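Local coordinates for protein EF-P arginine 32 rhamnosyl-transferase (Pseudomonas putida KT2440, PDB 5NV8) that belongs to the EarP family of rhamnosyltransferases and holds 2'-deoxy-thymidine-beta-L-rhamnose in a pocket of its fold, at residues 269-272 with 273-276; 329-332 with 333-337; 38-41 with 42-46. All blocks are in the same frame, centred on the assembly; numbering follows the deposited sequence.

Contact 1 (269-272 with 273-276); sequences DDFD and RLLW. With TRH (2'-deoxy-thymidine-beta-L-rhamnose), chain B.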
# COMPACT_ATOMS: atom_id res chain seq x y z
N ASP A 269 10.08 4.26 -3.70
CA ASP A 269 9.54 5.34 -4.52
C ASP A 269 9.00 4.80 -5.85
O ASP A 269 7.97 5.28 -6.34
CB ASP A 269 10.61 6.40 -4.77
CG ASP A 269 10.85 7.28 -3.56
OD1 ASP A 269 9.95 7.37 -2.69
OD2 ASP A 269 11.94 7.87 -3.47
N ASP A 270 9.69 3.82 -6.44
CA ASP A 270 9.19 3.24 -7.68
C ASP A 270 7.94 2.41 -7.45
O ASP A 270 7.10 2.29 -8.35
CB ASP A 270 10.28 2.40 -8.35
CG ASP A 270 11.30 3.26 -9.09
OD1 ASP A 270 10.89 4.03 -9.98
OD2 ASP A 270 12.50 3.15 -8.78
N PHE A 271 7.77 1.85 -6.25
CA PHE A 271 6.52 1.19 -5.92
C PHE A 271 5.36 2.19 -5.87
O PHE A 271 4.23 1.83 -6.20
CB PHE A 271 6.64 0.45 -4.58
CG PHE A 271 5.38 -0.27 -4.18
CD1 PHE A 271 5.03 -1.46 -4.80
CD2 PHE A 271 4.56 0.23 -3.18
CE1 PHE A 271 3.87 -2.13 -4.44
CE2 PHE A 271 3.41 -0.44 -2.81
CZ PHE A 271 3.06 -1.62 -3.44
N ASP A 272 5.64 3.43 -5.46
CA ASP A 272 4.63 4.48 -5.59
C ASP A 272 4.29 4.74 -7.05
O ASP A 272 3.12 4.89 -7.41
CB ASP A 272 5.11 5.77 -4.92
CG ASP A 272 5.00 5.73 -3.41
OD1 ASP A 272 4.02 5.14 -2.89
OD2 ASP A 272 5.88 6.29 -2.73
N ARG A 273 5.31 4.81 -7.91
CA ARG A 273 5.08 4.99 -9.33
C ARG A 273 4.26 3.83 -9.90
O ARG A 273 3.42 4.03 -10.78
CB ARG A 273 6.41 5.13 -10.08
CG ARG A 273 7.42 6.05 -9.40
CD ARG A 273 8.24 6.84 -10.42
NE ARG A 273 9.46 6.13 -10.82
CZ ARG A 273 10.17 6.42 -11.91
NH1 ARG A 273 9.79 7.40 -12.72
NH2 ARG A 273 11.26 5.73 -12.19
N LEU A 274 4.50 2.62 -9.40
CA LEU A 274 3.68 1.47 -9.80
C LEU A 274 2.22 1.69 -9.43
O LEU A 274 1.33 1.55 -10.28
CB LEU A 274 4.21 0.20 -9.14
CG LEU A 274 3.64 -1.12 -9.67
CD1 LEU A 274 3.79 -1.21 -11.18
CD2 LEU A 274 4.31 -2.31 -9.00
N LEU A 275 1.95 2.06 -8.17
CA LEU A 275 0.58 2.28 -7.74
C LEU A 275 -0.09 3.38 -8.55
O LEU A 275 -1.25 3.23 -8.97
CB LEU A 275 0.54 2.63 -6.25
CG LEU A 275 1.03 1.57 -5.26
CD1 LEU A 275 1.04 2.13 -3.84
CD2 LEU A 275 0.17 0.31 -5.34
N TRP A 276 0.62 4.48 -8.80
CA TRP A 276 0.07 5.58 -9.58
C TRP A 276 -0.22 5.19 -11.03
O TRP A 276 -1.02 5.85 -11.69
CB TRP A 276 1.02 6.78 -9.55
CG TRP A 276 1.39 7.24 -8.18
CD1 TRP A 276 0.74 6.96 -7.01
CD2 TRP A 276 2.51 8.07 -7.82
NE1 TRP A 276 1.38 7.56 -5.95
CE2 TRP A 276 2.47 8.24 -6.42
CE3 TRP A 276 3.54 8.68 -8.55
CZ2 TRP A 276 3.41 9.01 -5.74
CZ3 TRP A 276 4.47 9.44 -7.86
CH2 TRP A 276 4.40 9.59 -6.47
O4P TRH B . 2.64 -7.58 4.68
P2 TRH B . 3.51 -6.38 4.82
O3P TRH B . 5.01 -6.66 4.27
O1 TRH B . 3.63 -5.88 6.35
C1 TRH B . 2.93 -6.62 7.37
C2 TRH B . 3.04 -5.91 8.73
O2 TRH B . 4.32 -5.31 8.89
C3 TRH B . 2.88 -6.93 9.86
O3 TRH B . 4.12 -7.61 10.08
C4 TRH B . 1.82 -7.95 9.48
O4 TRH B . 0.59 -7.26 9.19
OPP TRH B . 2.95 -5.15 3.94
P TRH B . 3.48 -3.67 4.21
O1P TRH B . 3.18 -3.17 5.58
O2P TRH B . 2.85 -2.72 3.07
O5' TRH B . 5.06 -3.67 3.90
C5' TRH B . 5.52 -3.66 2.55
C4' TRH B . 6.67 -2.67 2.44
O4' TRH B . 7.44 -3.07 1.27
C3' TRH B . 6.11 -1.31 2.09
O3' TRH B . 7.14 -0.32 2.23
C2' TRH B . 5.84 -1.54 0.62
C1' TRH B . 7.25 -2.00 0.32
N11 TRH B . 7.46 -2.48 -1.06
C21 TRH B . 8.49 -1.98 -1.76
O21 TRH B . 9.23 -1.13 -1.26
N31 TRH B . 8.74 -2.42 -3.06
C41 TRH B . 7.92 -3.38 -3.65
O41 TRH B . 8.16 -3.74 -4.80
C51 TRH B . 6.86 -3.90 -2.93
C5A TRH B . 6.04 -4.86 -3.51
C61 TRH B . 6.62 -3.46 -1.63
O HOH W 1 1.47 5.75 -3.31
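Asp270 OD1 is gripped by two nitrogens of one arginine: Arg273 NE donates to it at 2.7 Å and Arg273 NH2 at 2.8 Å. This is a side-on salt bridge between residues three apart on helix 268-277, which borders the ligand pocket of this rhamnosyltransferase. The oxygen sits in the guanidinium plane, and both donors meet it nearly along its C-O axis, although the carboxylate itself is turned 40° from that plane. The two side chains run alongside each other, and a bend in the arginine chain (chi3 -90°) turns the guanidinium edge to OD1. The other oxygen, OD2, is held by Ser267 OG, so both carboxylate oxygens have partners, which should limit its rotation.

The next residue faces the ligand. With CG anti to its backbone nitrogen (chi1 -179°), the Phe271 ring lies between the thymine base of 2'-deoxy-thymidine-beta-L-rhamnose and Leu275: C61 of the base stands over the centre of one face, while Leu275 CG covers the opposite face nearer the rim. The closest approach to the ligand is Phe271 CD1 to TRH C51, 3.6 Å, and behind the ring Leu275 CD1 touches Phe271 CE2, also at 3.6 Å. A flat, uncharged ring suits a place between a pyrimidine and a leucine.

Asp272 is buried. A water donates to its OD1 at 2.7 Å and accepts a weak bond from Trp276 NE1, linking the two side chains; OD2 has a long, weak ion pair with Arg291. Asp272 CB makes a CH-pi contact with the six-membered ring of Trp276. Asp272 O accepts from Trp276 N and also lies over the indole face, 3.0 Å from Trp276 CG.

Contact 2 (329-332 with 333-337); sequences DADA and ALLGL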
# COMPACT_ATOMS: atom_id res chain seq x y z
N ASP A 329 -25.96 0.20 -4.64
CA ASP A 329 -25.38 -0.80 -5.53
C ASP A 329 -23.85 -0.76 -5.48
O ASP A 329 -23.20 -1.81 -5.57
CB ASP A 329 -25.89 -0.58 -6.96
CG ASP A 329 -27.32 -1.07 -7.15
OD1 ASP A 329 -27.79 -1.89 -6.32
OD2 ASP A 329 -27.97 -0.66 -8.13
N ALA A 330 -23.27 0.43 -5.34
CA ALA A 330 -21.81 0.53 -5.26
C ALA A 330 -21.30 0.14 -3.88
O ALA A 330 -20.24 -0.49 -3.76
CB ALA A 330 -21.36 1.94 -5.62
N ASP A 331 -22.02 0.52 -2.83
CA ASP A 331 -21.67 0.10 -1.47
C ASP A 331 -21.65 -1.42 -1.36
O ASP A 331 -20.71 -2.00 -0.82
CB ASP A 331 -22.65 0.72 -0.47
CG ASP A 331 -22.25 0.48 0.97
OD1 ASP A 331 -22.37 -0.67 1.44
OD2 ASP A 331 -21.83 1.44 1.64
N ALA A 332 -22.69 -2.07 -1.89
CA ALA A 332 -22.77 -3.53 -1.82
C ALA A 332 -21.65 -4.19 -2.61
O ALA A 332 -21.12 -5.23 -2.20
CB ALA A 332 -24.13 -4.01 -2.32
N ALA A 333 -21.27 -3.60 -3.75
CA ALA A 333 -20.24 -4.20 -4.58
C ALA A 333 -18.86 -4.05 -3.95
O ALA A 333 -17.98 -4.89 -4.18
CB ALA A 333 -20.26 -3.59 -5.98
N LEU A 334 -18.64 -2.99 -3.17
CA LEU A 334 -17.36 -2.81 -2.50
C LEU A 334 -17.23 -3.71 -1.28
O LEU A 334 -16.14 -4.21 -0.99
CB LEU A 334 -17.18 -1.34 -2.12
CG LEU A 334 -16.22 -0.97 -0.99
CD1 LEU A 334 -14.78 -1.13 -1.44
CD2 LEU A 334 -16.48 0.44 -0.52
N LEU A 335 -18.34 -3.94 -0.55
CA LEU A 335 -18.31 -4.87 0.57
C LEU A 335 -18.06 -6.30 0.09
O LEU A 335 -17.25 -7.03 0.67
CB LEU A 335 -19.62 -4.80 1.35
CG LEU A 335 -19.69 -3.86 2.55
CD1 LEU A 335 -19.48 -2.41 2.14
CD2 LEU A 335 -21.02 -4.04 3.27
N GLY A 336 -18.76 -6.72 -0.98
CA GLY A 336 -18.55 -8.05 -1.50
C GLY A 336 -17.17 -8.26 -2.09
O GLY A 336 -16.66 -9.38 -2.09
N LEU A 337 -16.55 -7.19 -2.58
CA LEU A 337 -15.21 -7.30 -3.16
C LEU A 337 -14.17 -7.51 -2.07
O LEU A 337 -13.32 -8.41 -2.18
CB LEU A 337 -14.88 -6.05 -3.98
CG LEU A 337 -13.59 -6.13 -4.82
CD1 LEU A 337 -13.47 -7.45 -5.57
CD2 LEU A 337 -13.47 -4.93 -5.76
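Leu335 lays its CD1 methyl against Asp331, one turn earlier on the same helix, meeting two oxygens of that residue. CD1 of Leu335 is 3.2 Å from the backbone O of Asp331 and 3.4 Å from its OD1, and the two side chains cross at a slant. The aspartate presents OD1 to the methyl because its CG is anti to the backbone nitrogen (chi1 -173°), beside the carbonyl carbon. A chi1 of -93° in Leu335, off the staggered positions, goes with CD1 lying close to Asp331 O.

Beneath these side chains runs the regular i to i+4 bonding of an alpha helix. Leu335 N donates to Asp331 O at 3.1 Å, and Gly336 N to Ala332 O at 3.0 Å. The first bond, from Ala333 N to Asp329 O, is longer at 3.2 Å, with its donor above the carbonyl plane. Alanine suits a helix, and Ala333 is buried, its methyl meeting His357.

Farther out, Asp331 OD2 forms a salt bridge with Arg323 NE, and Arg323 also touches Leu335, so one arginine meets both members of the pair. This is plain packing of helix 328-343: Leu334 meets Leu326, which like Arg323 comes from the chain just before the helix, while Leu337 packs one side of the helix against Met347, Ala350 and Ala354 of helix 347-355.

Contact 3 (38-41 with 42-46); sequences ARQL and VAEHG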
# COMPACT_ATOMS: atom_id res chain seq x y z
N ALA A 38 11.58 7.57 9.17
CA ALA A 38 12.90 8.10 9.49
C ALA A 38 13.37 9.12 8.46
O ALA A 38 13.97 10.14 8.82
CB ALA A 38 13.91 6.96 9.61
N ARG A 39 13.12 8.87 7.17
CA ARG A 39 13.49 9.85 6.15
C ARG A 39 12.67 11.13 6.30
O ARG A 39 13.19 12.23 6.08
CB ARG A 39 13.30 9.28 4.75
CG ARG A 39 13.86 7.90 4.53
CD ARG A 39 13.85 7.54 3.05
NE ARG A 39 12.56 7.79 2.41
CZ ARG A 39 11.59 6.88 2.33
NH1 ARG A 39 11.75 5.67 2.85
NH2 ARG A 39 10.44 7.18 1.73
N GLN A 40 11.40 10.99 6.66
CA GLN A 40 10.51 12.15 6.72
C GLN A 40 10.90 13.09 7.85
O GLN A 40 10.86 14.31 7.68
CB GLN A 40 9.06 11.68 6.86
CG GLN A 40 8.04 12.78 6.63
CD GLN A 40 6.62 12.26 6.60
OE1 GLN A 40 6.32 11.17 7.11
NE2 GLN A 40 5.72 13.03 6.00
N LEU A 41 11.27 12.54 9.01
CA LEU A 41 11.65 13.40 10.13
C LEU A 41 12.97 14.12 9.90
O LEU A 41 13.23 15.15 10.53
CB LEU A 41 11.74 12.59 11.43
CG LEU A 41 10.55 11.70 11.78
CD1 LEU A 41 11.01 10.57 12.68
CD2 LEU A 41 9.44 12.52 12.43
N VAL A 42 13.82 13.59 9.01
CA VAL A 42 15.01 14.33 8.60
C VAL A 42 14.65 15.37 7.55
O VAL A 42 14.99 16.55 7.67
CB VAL A 42 16.08 13.36 8.07
CG1 VAL A 42 17.22 14.14 7.43
CG2 VAL A 42 16.59 12.46 9.18
N ALA A 43 13.93 14.95 6.50
CA ALA A 43 13.75 15.80 5.34
C ALA A 43 12.81 16.96 5.62
O ALA A 43 13.08 18.10 5.23
CB ALA A 43 13.23 14.97 4.16
N GLU A 44 11.69 16.70 6.30
CA GLU A 44 10.68 17.72 6.52
C GLU A 44 10.78 18.40 7.89
O GLU A 44 10.15 19.44 8.09
CB GLU A 44 9.28 17.12 6.35
CG GLU A 44 9.04 16.51 4.98
CD GLU A 44 7.59 16.11 4.76
OE1 GLU A 44 6.71 16.70 5.40
OE2 GLU A 44 7.34 15.21 3.93
N HIS A 45 11.56 17.84 8.81
CA HIS A 45 11.66 18.40 10.15
C HIS A 45 13.10 18.63 10.62
O HIS A 45 13.30 19.07 11.75
CB HIS A 45 10.92 17.51 11.16
CG HIS A 45 9.45 17.41 10.90
ND1 HIS A 45 8.52 18.21 11.53
CD2 HIS A 45 8.74 16.62 10.05
CE1 HIS A 45 7.31 17.92 11.10
NE2 HIS A 45 7.42 16.95 10.20
N GLY A 46 14.09 18.34 9.78
CA GLY A 46 15.47 18.66 10.09
C GLY A 46 16.00 18.01 11.35
O GLY A 46 16.80 18.62 12.07
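The imidazole of His45 turns an edge to Gln40 O, which lies near the ring plane with His45 CD2 as its closest ring atom at 3.9 Å. Two more flat groups meet one turn apart, the amide of Gln40 and the carboxylate of Glu44, their planes 72° from each other. The extended glutamine chain, with CG anti to the backbone nitrogen (chi1 -167°), brings Gln40 NE2 within 3.4 Å of Glu44 OE2, a weak hydrogen bond. Each group has a stronger partner elsewhere: NE2 of Gln40 donates to the carbonyl of Arg165, and OE2 of Glu44 accepts from the backbone N of Gly167. Residues with long polar chains suit this place, because together they tie the C-terminal part of this helical region to residues 165-167.

In the backbone, Val42 N makes weak bonds to Ala38 O and Arg39 O, and the next two amides bond well: Ala43 N donates to Arg39 O at 2.8 Å and Glu44 N to Gln40 O at 2.9 Å. The beta-branched Val42 packs its CG2 3.5 Å from Ala38 O. His45 CB then comes to 3.4 Å from Leu41 O, and Gly46 takes a positive phi of 59°, a left-handed backbone conformation that glycine adopts readily, while its N bonds to Val42 O. A further backbone hydrogen bond joins Leu41 and Leu47 across the turn.

Beyond this turn, Ala38, Leu41 and Val42 pack on Val49 of strand 48-51, and His45 touches Thr380 and Val383 of helix 378-387. Since strands 17-20 and 48-51 are parallel neighbours joined through helix 30-43, the arrangement is the turn out of the helix in a beta-alpha-beta crossover, the recurring unit of Rossmann-like domains.

All three contacts are local turns of helices, so none closes a long loop; they follow one another in series, without nesting or crossing. Contact 3 comes first, where helix 30-43 leads toward strand 48-51. Much later in the chain, contact 1 lies on helix 268-277, just before strand 280-284 of the six-stranded sheet. Their nearest atoms are about 4 Å apart without touching, and Gln268, which hydrogen-bonds to Arg39 and to the ligand, bridges the two regions. Contact 2 follows where helix 328-343 packs against helix 347-355, about 26 Å from contact 1 between centres. Contacts 2 and 3 lie on opposite sides of the chain's centre.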